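Local coordinates for protein YcaO (Methanopyrus kandleri, PDB 6CIB) that binds ADP and magnesium as a YcaO-family enzyme and probably uses ATP to install thioamides in the backbone of a ribosomally made peptide, at residues D40-I45 against M258-I263; K100-P103 against E109-E112; P128-F133 against E361-N366. All blocks are in the same frame, centred on the assembly; numbering follows the deposited sequence.

Interaction 1. Residues D40-I45 against M258-I263. With OXM (oxamic acid), chain I.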
ATOM      1  N   ASP A  40     -15.609 -12.689  -5.361  1.00 29.96           N
ATOM      2  CA  ASP A  40     -16.131 -12.887  -4.009  1.00 29.09           C
ATOM      3  C   ASP A  40     -16.931 -11.658  -3.592  1.00 27.31           C
ATOM      4  O   ASP A  40     -16.844 -10.611  -4.226  1.00 27.66           O
ATOM      5  CB  ASP A  40     -14.974 -13.138  -3.022  1.00 28.99           C
ATOM      6  CG  ASP A  40     -14.372 -14.551  -3.151  1.00 31.80           C
ATOM      7  OD1 ASP A  40     -14.867 -15.356  -3.972  1.00 30.72           O
ATOM      8  OD2 ASP A  40     -13.390 -14.855  -2.426  1.00 31.97           O
ATOM      9  N   ARG A  41     -17.716 -11.795  -2.538  1.00 26.33           N
ATOM     10  CA  ARG A  41     -18.317 -10.647  -1.877  1.00 26.90           C
ATOM     11  C   ARG A  41     -18.261 -10.909  -0.381  1.00 26.47           C
ATOM     12  O   ARG A  41     -18.814 -11.900   0.110  1.00 27.32           O
ATOM     13  CB  ARG A  41     -19.757 -10.402  -2.356  1.00 27.80           C
ATOM     14  CG  ARG A  41     -20.260  -8.956  -2.193  1.00 31.30           C
ATOM     15  CD  ARG A  41     -21.639  -8.708  -2.833  1.00 31.87           C
ATOM     16  NE  ARG A  41     -22.527  -9.792  -2.457  1.00 35.67           N
ATOM     17  CZ  ARG A  41     -23.040 -10.708  -3.268  1.00 33.15           C
ATOM     18  NH1 ARG A  41     -22.869 -10.663  -4.587  1.00 32.79           N
ATOM     19  NH2 ARG A  41     -23.776 -11.660  -2.728  1.00 34.88           N
ATOM     20  N   VAL A  42     -17.573 -10.034   0.340  1.00 25.85           N
ATOM     21  CA  VAL A  42     -17.434 -10.193   1.784  1.00 26.34           C
ATOM     22  C   VAL A  42     -18.322  -9.137   2.420  1.00 27.46           C
ATOM     23  O   VAL A  42     -18.030  -7.933   2.339  1.00 27.39           O
ATOM     24  CB  VAL A  42     -15.958 -10.105   2.245  1.00 25.84           C
ATOM     25  CG1 VAL A  42     -15.854 -10.195   3.761  1.00 25.56           C
ATOM     26  CG2 VAL A  42     -15.132 -11.213   1.591  1.00 25.33           C
ATOM     27  N   GLY A  43     -19.415  -9.604   3.028  1.00 29.45           N
ATOM     28  CA  GLY A  43     -20.546  -8.744   3.401  1.00 30.56           C
ATOM     29  C   GLY A  43     -20.954  -7.967   2.163  1.00 31.46           C
ATOM     30  O   GLY A  43     -21.240  -8.583   1.131  1.00 33.89           O
ATOM     31  N   PRO A  44     -20.907  -6.621   2.228  1.00 32.33           N
ATOM     32  CA  PRO A  44     -21.262  -5.815   1.057  1.00 31.50           C
ATOM     33  C   PRO A  44     -20.098  -5.544   0.091  1.00 31.26           C
ATOM     34  O   PRO A  44     -20.321  -4.894  -0.933  1.00 32.33           O
ATOM     35  CB  PRO A  44     -21.719  -4.501   1.688  1.00 31.40           C
ATOM     36  CG  PRO A  44     -20.828  -4.357   2.881  1.00 31.67           C
ATOM     37  CD  PRO A  44     -20.563  -5.761   3.386  1.00 31.99           C
ATOM     38  N   ILE A  45     -18.884  -6.019   0.405  1.00 28.69           N
ATOM     39  CA  ILE A  45     -17.681  -5.641  -0.356  1.00 27.03           C
ATOM     40  C   ILE A  45     -17.288  -6.661  -1.433  1.00 27.89           C
ATOM     41  O   ILE A  45     -16.959  -7.810  -1.113  1.00 26.61           O
ATOM     42  CB  ILE A  45     -16.449  -5.340   0.555  1.00 27.01           C
ATOM     43  CG1 ILE A  45     -16.750  -4.203   1.559  1.00 27.59           C
ATOM     44  CG2 ILE A  45     -15.201  -5.038  -0.285  1.00 25.48           C
ATOM     45  CD1 ILE A  45     -17.272  -2.909   0.939  1.00 27.61           C
HETATM   46  N   MSE A 258      -9.329 -13.870   1.142  1.00 32.46           N
HETATM   47  CA  MSE A 258      -8.099 -14.671   1.017  1.00 36.22           C
HETATM   48  C   MSE A 258      -8.036 -15.815   1.996  1.00 35.64           C
HETATM   49  O   MSE A 258      -7.668 -16.941   1.618  1.00 34.49           O
HETATM   50  CB  MSE A 258      -6.855 -13.824   1.291  1.00 43.35           C
HETATM   51  CG  MSE A 258      -6.782 -12.568   0.448  1.00 54.42           C
HETATM   52 SE   MSE A 258      -6.311 -13.073  -1.382  1.00 75.52          SE
HETATM   53  CE  MSE A 258      -4.707 -11.936  -1.186  1.00 59.68           C
ATOM     54  N   ALA A 259      -8.376 -15.534   3.257  1.00 34.15           N
ATOM     55  CA  ALA A 259      -8.322 -16.544   4.317  1.00 35.76           C
ATOM     56  C   ALA A 259      -9.344 -17.658   4.062  1.00 36.56           C
ATOM     57  O   ALA A 259      -9.035 -18.834   4.242  1.00 36.25           O
ATOM     58  CB  ALA A 259      -8.529 -15.903   5.684  1.00 34.62           C
ATOM     59  N   ARG A 260     -10.539 -17.281   3.607  1.00 36.41           N
ATOM     60  CA  ARG A 260     -11.604 -18.237   3.285  1.00 35.74           C
ATOM     61  C   ARG A 260     -11.288 -19.112   2.073  1.00 35.62           C
ATOM     62  O   ARG A 260     -11.883 -20.173   1.910  1.00 35.25           O
ATOM     63  CB  ARG A 260     -12.932 -17.515   3.081  1.00 36.58           C
ATOM     64  CG  ARG A 260     -13.606 -17.119   4.378  1.00 37.22           C
ATOM     65  CD  ARG A 260     -14.653 -16.053   4.129  1.00 37.98           C
ATOM     66  NE  ARG A 260     -15.070 -15.446   5.389  1.00 41.59           N
ATOM     67  CZ  ARG A 260     -16.149 -14.679   5.552  1.00 42.24           C
ATOM     68  NH1 ARG A 260     -16.955 -14.417   4.536  1.00 44.02           N
ATOM     69  NH2 ARG A 260     -16.424 -14.182   6.748  1.00 45.17           N
ATOM     70  N   ARG A 261     -10.358 -18.664   1.231  1.00 34.88           N
ATOM     71  CA  ARG A 261      -9.848 -19.471   0.122  1.00 36.20           C
ATOM     72  C   ARG A 261      -8.520 -20.155   0.475  1.00 37.32           C
ATOM     73  O   ARG A 261      -7.953 -20.881  -0.349  1.00 38.76           O
ATOM     74  CB  ARG A 261      -9.671 -18.615  -1.138  1.00 34.38           C
ATOM     75  CG  ARG A 261     -10.979 -18.261  -1.820  1.00 33.19           C
ATOM     76  CD  ARG A 261     -10.769 -17.359  -3.022  1.00 32.14           C
ATOM     77  NE  ARG A 261     -12.065 -17.106  -3.662  1.00 31.98           N
ATOM     78  CZ  ARG A 261     -12.642 -17.915  -4.548  1.00 31.47           C
ATOM     79  NH1 ARG A 261     -12.040 -19.033  -4.951  1.00 30.50           N
ATOM     80  NH2 ARG A 261     -13.831 -17.603  -5.035  1.00 30.05           N
ATOM     81  N   GLY A 262      -8.029 -19.908   1.688  1.00 38.74           N
ATOM     82  CA  GLY A 262      -6.740 -20.439   2.153  1.00 41.69           C
ATOM     83  C   GLY A 262      -5.526 -19.926   1.391  1.00 44.49           C
ATOM     84  O   GLY A 262      -4.536 -20.645   1.245  1.00 44.44           O
ATOM     85  N   ILE A 263      -5.613 -18.694   0.887  1.00 48.17           N
ATOM     86  CA  ILE A 263      -4.485 -18.023   0.223  1.00 51.57           C
ATOM     87  C   ILE A 263      -3.735 -17.214   1.284  1.00 56.74           C
ATOM     88  O   ILE A 263      -4.360 -16.533   2.105  1.00 58.81           O
ATOM     89  CB  ILE A 263      -4.956 -17.118  -0.950  1.00 50.31           C
ATOM     90  CG1 ILE A 263      -5.708 -17.938  -2.007  1.00 47.59           C
ATOM     91  CG2 ILE A 263      -3.776 -16.385  -1.592  1.00 50.44           C
ATOM     92  CD1 ILE A 263      -6.628 -17.123  -2.899  1.00 46.12           C
TER
HETATM   93  C1  OXM I 403     -23.294  -8.238  -7.692  1.00 34.67           C
HETATM   94  N1  OXM I 403     -24.083  -9.057  -7.004  1.00 31.90           N
HETATM   95  O1  OXM I 403     -23.722  -7.525  -8.602  1.00 35.28           O
HETATM   96  C2  OXM I 403     -21.873  -8.194  -7.342  1.00 34.20           C
HETATM   97  O2  OXM I 403     -21.061  -7.698  -8.155  1.00 31.19           O
HETATM   98  O3  OXM I 403     -21.507  -8.657  -6.236  1.00 35.37           O

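Interaction 2. Residues K100-P103 against E109-E112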
ATOM      1  N   LYS A 100      23.873   8.131  -5.662  1.00 46.75           N
ATOM      2  CA  LYS A 100      23.426   6.767  -5.379  1.00 47.92           C
ATOM      3  C   LYS A 100      22.823   6.706  -3.990  1.00 46.82           C
ATOM      4  O   LYS A 100      23.367   7.296  -3.052  1.00 47.13           O
ATOM      5  CB  LYS A 100      24.601   5.785  -5.418  1.00 48.75           C
ATOM      6  CG  LYS A 100      25.255   5.567  -6.768  1.00 48.54           C
ATOM      7  CD  LYS A 100      26.546   4.793  -6.567  1.00 50.81           C
ATOM      8  CE  LYS A 100      27.169   4.374  -7.884  1.00 54.94           C
ATOM      9  NZ  LYS A 100      28.436   3.619  -7.664  1.00 54.79           N
ATOM     10  N   TRP A 101      21.707   5.995  -3.858  1.00 43.72           N
ATOM     11  CA  TRP A 101      21.209   5.629  -2.543  1.00 43.02           C
ATOM     12  C   TRP A 101      21.722   4.237  -2.200  1.00 43.86           C
ATOM     13  O   TRP A 101      21.402   3.258  -2.885  1.00 43.64           O
ATOM     14  CB  TRP A 101      19.672   5.713  -2.451  1.00 41.13           C
ATOM     15  CG  TRP A 101      19.099   5.060  -1.202  1.00 40.60           C
ATOM     16  CD1 TRP A 101      19.570   5.182   0.082  1.00 40.26           C
ATOM     17  CD2 TRP A 101      17.960   4.188  -1.126  1.00 39.69           C
ATOM     18  NE1 TRP A 101      18.807   4.429   0.942  1.00 40.05           N
ATOM     19  CE2 TRP A 101      17.806   3.819   0.235  1.00 39.66           C
ATOM     20  CE3 TRP A 101      17.051   3.687  -2.071  1.00 39.64           C
ATOM     21  CZ2 TRP A 101      16.770   2.973   0.676  1.00 40.66           C
ATOM     22  CZ3 TRP A 101      16.021   2.837  -1.633  1.00 39.30           C
ATOM     23  CH2 TRP A 101      15.896   2.488  -0.271  1.00 40.06           C
ATOM     24  N   THR A 102      22.533   4.172  -1.146  1.00 44.98           N
ATOM     25  CA  THR A 102      23.076   2.913  -0.636  1.00 46.70           C
ATOM     26  C   THR A 102      22.558   2.698   0.792  1.00 49.13           C
ATOM     27  O   THR A 102      23.054   3.333   1.725  1.00 53.55           O
ATOM     28  CB  THR A 102      24.622   2.895  -0.694  1.00 45.97           C
ATOM     29  OG1 THR A 102      25.050   3.269  -2.008  1.00 45.83           O
ATOM     30  CG2 THR A 102      25.178   1.506  -0.369  1.00 46.25           C
ATOM     31  N   PRO A 103      21.548   1.817   0.964  1.00 48.49           N
ATOM     32  CA  PRO A 103      20.981   1.547   2.293  1.00 49.92           C
ATOM     33  C   PRO A 103      22.013   1.001   3.282  1.00 51.60           C
ATOM     34  O   PRO A 103      22.987   0.359   2.870  1.00 49.43           O
ATOM     35  CB  PRO A 103      19.926   0.478   2.018  1.00 50.08           C
ATOM     36  CG  PRO A 103      19.583   0.622   0.576  1.00 49.66           C
ATOM     37  CD  PRO A 103      20.837   1.080  -0.098  1.00 49.08           C
ATOM     38  N   GLU A 109      29.211  -2.577  -1.762  1.00 73.53           N
ATOM     39  CA  GLU A 109      28.538  -1.794  -2.802  1.00 70.53           C
ATOM     40  C   GLU A 109      27.719  -2.690  -3.755  1.00 66.81           C
ATOM     41  O   GLU A 109      28.280  -3.611  -4.352  1.00 67.62           O
ATOM     42  CB  GLU A 109      29.590  -0.991  -3.584  1.00 73.16           C
ATOM     43  CG  GLU A 109      29.076  -0.224  -4.797  1.00 77.33           C
ATOM     44  CD  GLU A 109      28.556   1.165  -4.468  1.00 82.32           C
ATOM     45  OE1 GLU A 109      28.111   1.411  -3.323  1.00 85.84           O
ATOM     46  OE2 GLU A 109      28.586   2.025  -5.374  1.00 86.39           O
ATOM     47  N   PRO A 110      26.393  -2.431  -3.887  1.00 62.72           N
ATOM     48  CA  PRO A 110      25.560  -3.172  -4.857  1.00 58.12           C
ATOM     49  C   PRO A 110      25.997  -2.959  -6.305  1.00 55.02           C
ATOM     50  O   PRO A 110      26.551  -1.909  -6.640  1.00 55.09           O
ATOM     51  CB  PRO A 110      24.145  -2.622  -4.635  1.00 59.84           C
ATOM     52  CG  PRO A 110      24.290  -1.428  -3.758  1.00 61.80           C
ATOM     53  CD  PRO A 110      25.578  -1.570  -3.009  1.00 63.72           C
ATOM     54  N   ARG A 111      25.738  -3.955  -7.148  1.00 52.65           N
ATOM     55  CA  ARG A 111      26.268  -3.990  -8.511  1.00 51.44           C
ATOM     56  C   ARG A 111      25.260  -3.539  -9.573  1.00 50.07           C
ATOM     57  O   ARG A 111      25.653  -3.000 -10.621  1.00 50.38           O
ATOM     58  CB  ARG A 111      26.788  -5.398  -8.830  1.00 54.46           C
ATOM     59  CG  ARG A 111      27.841  -5.441  -9.922  1.00 56.76           C
ATOM     60  CD  ARG A 111      27.859  -6.794 -10.613  1.00 61.24           C
ATOM     61  NE  ARG A 111      28.489  -6.702 -11.929  1.00 62.08           N
ATOM     62  CZ  ARG A 111      28.195  -7.468 -12.979  1.00 62.36           C
ATOM     63  NH1 ARG A 111      27.255  -8.412 -12.908  1.00 60.63           N
ATOM     64  NH2 ARG A 111      28.840  -7.271 -14.120  1.00 61.02           N
ATOM     65  N   GLU A 112      23.975  -3.771  -9.300  1.00 48.82           N
ATOM     66  CA  GLU A 112      22.879  -3.442 -10.218  1.00 46.32           C
ATOM     67  C   GLU A 112      22.070  -2.260  -9.695  1.00 43.66           C
ATOM     68  O   GLU A 112      21.634  -2.257  -8.544  1.00 42.48           O
ATOM     69  CB  GLU A 112      21.950  -4.644 -10.411  1.00 47.61           C
ATOM     70  CG  GLU A 112      22.489  -5.749 -11.309  1.00 52.24           C
ATOM     71  CD  GLU A 112      23.524  -6.631 -10.634  1.00 54.39           C
ATOM     72  OE1 GLU A 112      23.333  -7.004  -9.454  1.00 56.30           O
ATOM     73  OE2 GLU A 112      24.534  -6.954 -11.292  1.00 57.35           O
TER

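Interaction 3. Residues P128-F133 against E361-N366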
ATOM      1  N   PRO A 128      19.374   0.786  -5.873  1.00 36.26           N
ATOM      2  CA  PRO A 128      19.710  -0.623  -6.137  1.00 36.84           C
ATOM      3  C   PRO A 128      18.532  -1.353  -6.757  1.00 36.17           C
ATOM      4  O   PRO A 128      17.377  -1.042  -6.431  1.00 36.67           O
ATOM      5  CB  PRO A 128      19.999  -1.193  -4.740  1.00 36.74           C
ATOM      6  CG  PRO A 128      20.347  -0.001  -3.900  1.00 37.11           C
ATOM      7  CD  PRO A 128      19.479   1.102  -4.432  1.00 36.40           C
ATOM      8  N   ALA A 129      18.824  -2.295  -7.652  1.00 35.28           N
ATOM      9  CA  ALA A 129      17.791  -3.118  -8.292  1.00 35.29           C
ATOM     10  C   ALA A 129      16.904  -3.842  -7.276  1.00 33.16           C
ATOM     11  O   ALA A 129      15.701  -3.971  -7.504  1.00 33.29           O
ATOM     12  CB  ALA A 129      18.408  -4.101  -9.278  1.00 36.08           C
ATOM     13  N   ASN A 130      17.491  -4.261  -6.149  1.00 32.74           N
ATOM     14  CA  ASN A 130      16.765  -4.955  -5.059  1.00 33.74           C
ATOM     15  C   ASN A 130      15.755  -4.041  -4.354  1.00 35.64           C
ATOM     16  O   ASN A 130      14.857  -4.520  -3.654  1.00 37.48           O
ATOM     17  CB  ASN A 130      17.751  -5.540  -4.029  1.00 33.66           C
ATOM     18  CG  ASN A 130      17.112  -6.581  -3.103  1.00 34.52           C
ATOM     19  OD1 ASN A 130      16.644  -7.633  -3.545  1.00 34.97           O
ATOM     20  ND2 ASN A 130      17.111  -6.296  -1.806  1.00 33.73           N
ATOM     21  N   GLU A 131      15.922  -2.732  -4.537  1.00 35.46           N
ATOM     22  CA  GLU A 131      15.005  -1.740  -3.998  1.00 36.46           C
ATOM     23  C   GLU A 131      13.991  -1.264  -5.040  1.00 35.91           C
ATOM     24  O   GLU A 131      13.202  -0.355  -4.775  1.00 35.52           O
ATOM     25  CB  GLU A 131      15.784  -0.546  -3.427  1.00 37.90           C
ATOM     26  CG  GLU A 131      16.576  -0.838  -2.162  1.00 40.14           C
ATOM     27  CD  GLU A 131      15.721  -1.385  -1.036  1.00 42.92           C
ATOM     28  OE1 GLU A 131      14.604  -0.866  -0.804  1.00 45.95           O
ATOM     29  OE2 GLU A 131      16.171  -2.338  -0.374  1.00 45.36           O
ATOM     30  N   VAL A 132      14.008  -1.883  -6.218  1.00 32.66           N
ATOM     31  CA  VAL A 132      13.095  -1.511  -7.286  1.00 32.66           C
ATOM     32  C   VAL A 132      12.244  -2.719  -7.693  1.00 33.19           C
ATOM     33  O   VAL A 132      11.006  -2.653  -7.701  1.00 32.24           O
ATOM     34  CB  VAL A 132      13.857  -0.927  -8.507  1.00 32.19           C
ATOM     35  CG1 VAL A 132      12.909  -0.645  -9.662  1.00 32.90           C
ATOM     36  CG2 VAL A 132      14.588   0.352  -8.131  1.00 31.37           C
ATOM     37  N   PHE A 133      12.925  -3.820  -8.015  1.00 32.48           N
ATOM     38  CA  PHE A 133      12.289  -4.984  -8.608  1.00 32.38           C
ATOM     39  C   PHE A 133      11.779  -5.978  -7.578  1.00 31.54           C
ATOM     40  O   PHE A 133      12.150  -5.917  -6.400  1.00 31.73           O
ATOM     41  CB  PHE A 133      13.251  -5.683  -9.588  1.00 32.53           C
ATOM     42  CG  PHE A 133      13.680  -4.825 -10.755  1.00 31.86           C
ATOM     43  CD1 PHE A 133      12.741  -4.301 -11.653  1.00 32.34           C
ATOM     44  CD2 PHE A 133      15.033  -4.557 -10.969  1.00 31.92           C
ATOM     45  CE1 PHE A 133      13.141  -3.518 -12.731  1.00 31.20           C
ATOM     46  CE2 PHE A 133      15.440  -3.785 -12.048  1.00 31.30           C
ATOM     47  CZ  PHE A 133      14.493  -3.265 -12.930  1.00 31.75           C
ATOM     48  N   GLU A 361      12.503  -6.853   9.631  1.00 45.09           N
ATOM     49  CA  GLU A 361      13.015  -6.298  10.895  1.00 46.84           C
ATOM     50  C   GLU A 361      14.268  -5.447  10.721  1.00 45.73           C
ATOM     51  O   GLU A 361      14.501  -4.524  11.503  1.00 46.61           O
ATOM     52  CB  GLU A 361      13.247  -7.400  11.932  1.00 50.14           C
ATOM     53  CG  GLU A 361      11.978  -7.770  12.691  1.00 54.25           C
ATOM     54  CD  GLU A 361      12.134  -8.964  13.620  1.00 58.11           C
ATOM     55  OE1 GLU A 361      13.277  -9.337  13.975  1.00 59.11           O
ATOM     56  OE2 GLU A 361      11.088  -9.534  14.002  1.00 61.55           O
ATOM     57  N   ALA A 362      15.045  -5.746   9.680  1.00 43.32           N
ATOM     58  CA  ALA A 362      16.247  -4.984   9.355  1.00 43.13           C
ATOM     59  C   ALA A 362      15.982  -3.629   8.681  1.00 44.35           C
ATOM     60  O   ALA A 362      16.884  -2.781   8.638  1.00 46.38           O
ATOM     61  CB  ALA A 362      17.194  -5.824   8.513  1.00 42.11           C
ATOM     62  N   ARG A 363      14.767  -3.425   8.163  1.00 40.82           N
ATOM     63  CA  ARG A 363      14.404  -2.186   7.458  1.00 39.72           C
ATOM     64  C   ARG A 363      13.803  -1.152   8.425  1.00 39.18           C
ATOM     65  O   ARG A 363      12.718  -0.605   8.192  1.00 34.64           O
ATOM     66  CB  ARG A 363      13.454  -2.475   6.280  1.00 39.80           C
ATOM     67  CG  ARG A 363      14.044  -3.308   5.153  1.00 38.06           C
ATOM     68  CD  ARG A 363      13.019  -3.523   4.048  1.00 38.67           C
ATOM     69  NE  ARG A 363      13.541  -4.303   2.921  1.00 38.06           N
ATOM     70  CZ  ARG A 363      14.165  -3.788   1.859  1.00 38.23           C
ATOM     71  NH1 ARG A 363      14.365  -2.476   1.757  1.00 35.62           N
ATOM     72  NH2 ARG A 363      14.586  -4.587   0.887  1.00 35.78           N
ATOM     73  N   VAL A 364      14.544  -0.891   9.503  1.00 40.11           N
ATOM     74  CA  VAL A 364      14.129  -0.032  10.618  1.00 40.16           C
ATOM     75  C   VAL A 364      13.809   1.391  10.159  1.00 38.79           C
ATOM     76  O   VAL A 364      12.831   1.983  10.618  1.00 38.00           O
ATOM     77  CB  VAL A 364      15.215  -0.030  11.745  1.00 43.48           C
ATOM     78  CG1 VAL A 364      14.967   1.056  12.788  1.00 45.21           C
ATOM     79  CG2 VAL A 364      15.292  -1.391  12.423  1.00 43.21           C
ATOM     80  N   GLY A 365      14.630   1.928   9.256  1.00 39.90           N
ATOM     81  CA  GLY A 365      14.522   3.328   8.834  1.00 42.35           C
ATOM     82  C   GLY A 365      14.921   4.289   9.949  1.00 44.70           C
ATOM     83  O   GLY A 365      15.505   3.878  10.957  1.00 43.59           O
ATOM     84  N   ASN A 366      14.603   5.571   9.767  1.00 45.79           N
ATOM     85  CA  ASN A 366      14.889   6.595  10.775  1.00 46.85           C
ATOM     86  C   ASN A 366      13.948   6.431  11.956  1.00 48.88           C
ATOM     87  O   ASN A 366      12.751   6.677  11.841  1.00 48.50           O
ATOM     88  CB  ASN A 366      14.780   8.001  10.173  1.00 44.02           C
ATOM     89  CG  ASN A 366      15.824   8.264   9.106  1.00 42.95           C
ATOM     90  OD1 ASN A 366      16.805   7.528   8.978  1.00 42.52           O
ATOM     91  ND2 ASN A 366      15.622   9.325   8.337  1.00 42.48           N
TER

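Interaction 1. Residues D40-I45 against M258-I263
D40 and R261 face each other where the end of strand 34-42 passes the C-terminal end of helix 241-260. The backbones stay apart, with CA atoms 9.6 Å apart for D40 and M258 and 10.0 Å for V42 and R260, so side chains alone bridge the gap. The strand turns back through a type II' beta turn from V42 to I45. The helix ends in a Schellman motif, G262 N bonding to A259 O and I263 N to M258 O. R261 grips the D40 carboxylate side-on, one nitrogen to each oxygen: NH2 reaches OD1 at 2.7 Å and NE reaches OD2 at 2.9 Å. Both bonds are nearly straight, and carboxylate and guanidinium are almost coplanar, 15° apart; OD1 offers its syn lone pair. The R261 chain runs extended from CG to NE, carrying its guanidinium edge to the acid. OD2 also bonds to S257 OG in helix 241-260, so D40 is held by the helix and by R261 just beyond it. V42 CG1 meets R260 NH1 obliquely at 4.4 Å, while R260 NE is paired with E230. R41 turns to oxamic acid, NH1 giving a 2.9 Å bond to O3, and R68 also binds that ligand. The arrangement is a beta hairpin at the edge of an antiparallel three-stranded sheet, joined by a bidentate salt bridge to the Schellman end of helix 241-260.

Interaction 2. Residues K100-P103 against E109-E112
K100 and E109 reach across the mouth of a short loop and meet at about a right angle. The lysine is extended beyond CG and brings NZ to within 2.8 Å of E109 OE2, a hydrogen-bonded salt bridge in which the amine meets the oxygen nearly along its C-O axis. The glutamate arrives by a bend: CG lies anti to the backbone N (chi1 174°), then chi2 of 87° folds the carboxylate over toward the lysine, although the CB itself does not point across the contact. The lysine methylenes also run close to the acid, with CD 3.6 Å from E109 OE2, so OE2 lies beside the last methylenes as well as the amine. The other carboxylate oxygen turns to T102: OE1 stands 3.8 Å from T102 OG1, too far for a hydrogen bond, and T102 too lies across the glutamate at roughly a right angle. The threonine methyl faces the proline ring, CG2 lying 4.1 Å from P110 CD in a loose apolar contact. With K100 cut back to an alanine, the E109 carboxylate is likely to lose its charge partner and be free to swing away from the loop mouth. Within 100-103, P103 CG sits 3.5 Å above one face of the W101 ring, offset toward its rim. Both segments belong to the long connection between helix 68-85 and strand 113-118, away from the nucleotide site; K100 and T102 both rest on W113 of that strand, and W101 packs on V127 of the adjoining strand 124-128.

Interaction 3. Residues P128-F133 against E361-N366
E131 and R363 meet in a buried salt bridge, their side chains coming from opposite directions. Three hydrogen bonds make it up. R363 works end-on, and both its terminal nitrogens converge on one oxygen, NH1 at 2.8 Å and NH2 at 3.0 Å from E131 OE2; NH1 approaches on the syn lone pair, and NH2 stands 26° out of the carboxylate plane. A weak third bond joins NH1 to OE1. The carboxylate plane is turned 52° from the guanidinium, so the pair is skewed. The extended R363 chain carries its edge to the acid, while a bend at chi2 (-57°) brings the E131 carboxylate round to it.

Further polar partners share these buried groups: R350 pairs with E131 OE1, and P142 O accepts from R363 NH2. N130 ND2 lies 4.1 Å from R363 NH2, a contact without a bond, and is held by L141 O instead.

Apolar packing is supplied by V132 and F133, which rest on V114 of strand 113-118. The 3-10 turn 129-131 follows edge strand 124-128, and the salt bridge ties it to the loop after strand 346-351 of the same sheet.

Overall arrangement
Interactions 2 and 3 are neighbours, with centres 11 Å apart, and they touch: E112 O lies 2.9 Å from A129 N, a probable hydrogen bond, and W101 CH2 packs 3.6 Å from E131 OE1. Interaction 1 lies on the opposite side of the chain's centre, its centre 40 Å from that of interaction 2 and 31 Å from that of interaction 3. Along the chain, interaction 1 spans all of interaction 2, but its segments alternate with those of interaction 3. The V42 side chain of interaction 1 is about 8 Å from that of ADP-binding K64 and about 14 Å from ADP; the side chain of E131 is about 11 Å from that of magnesium-binding L148.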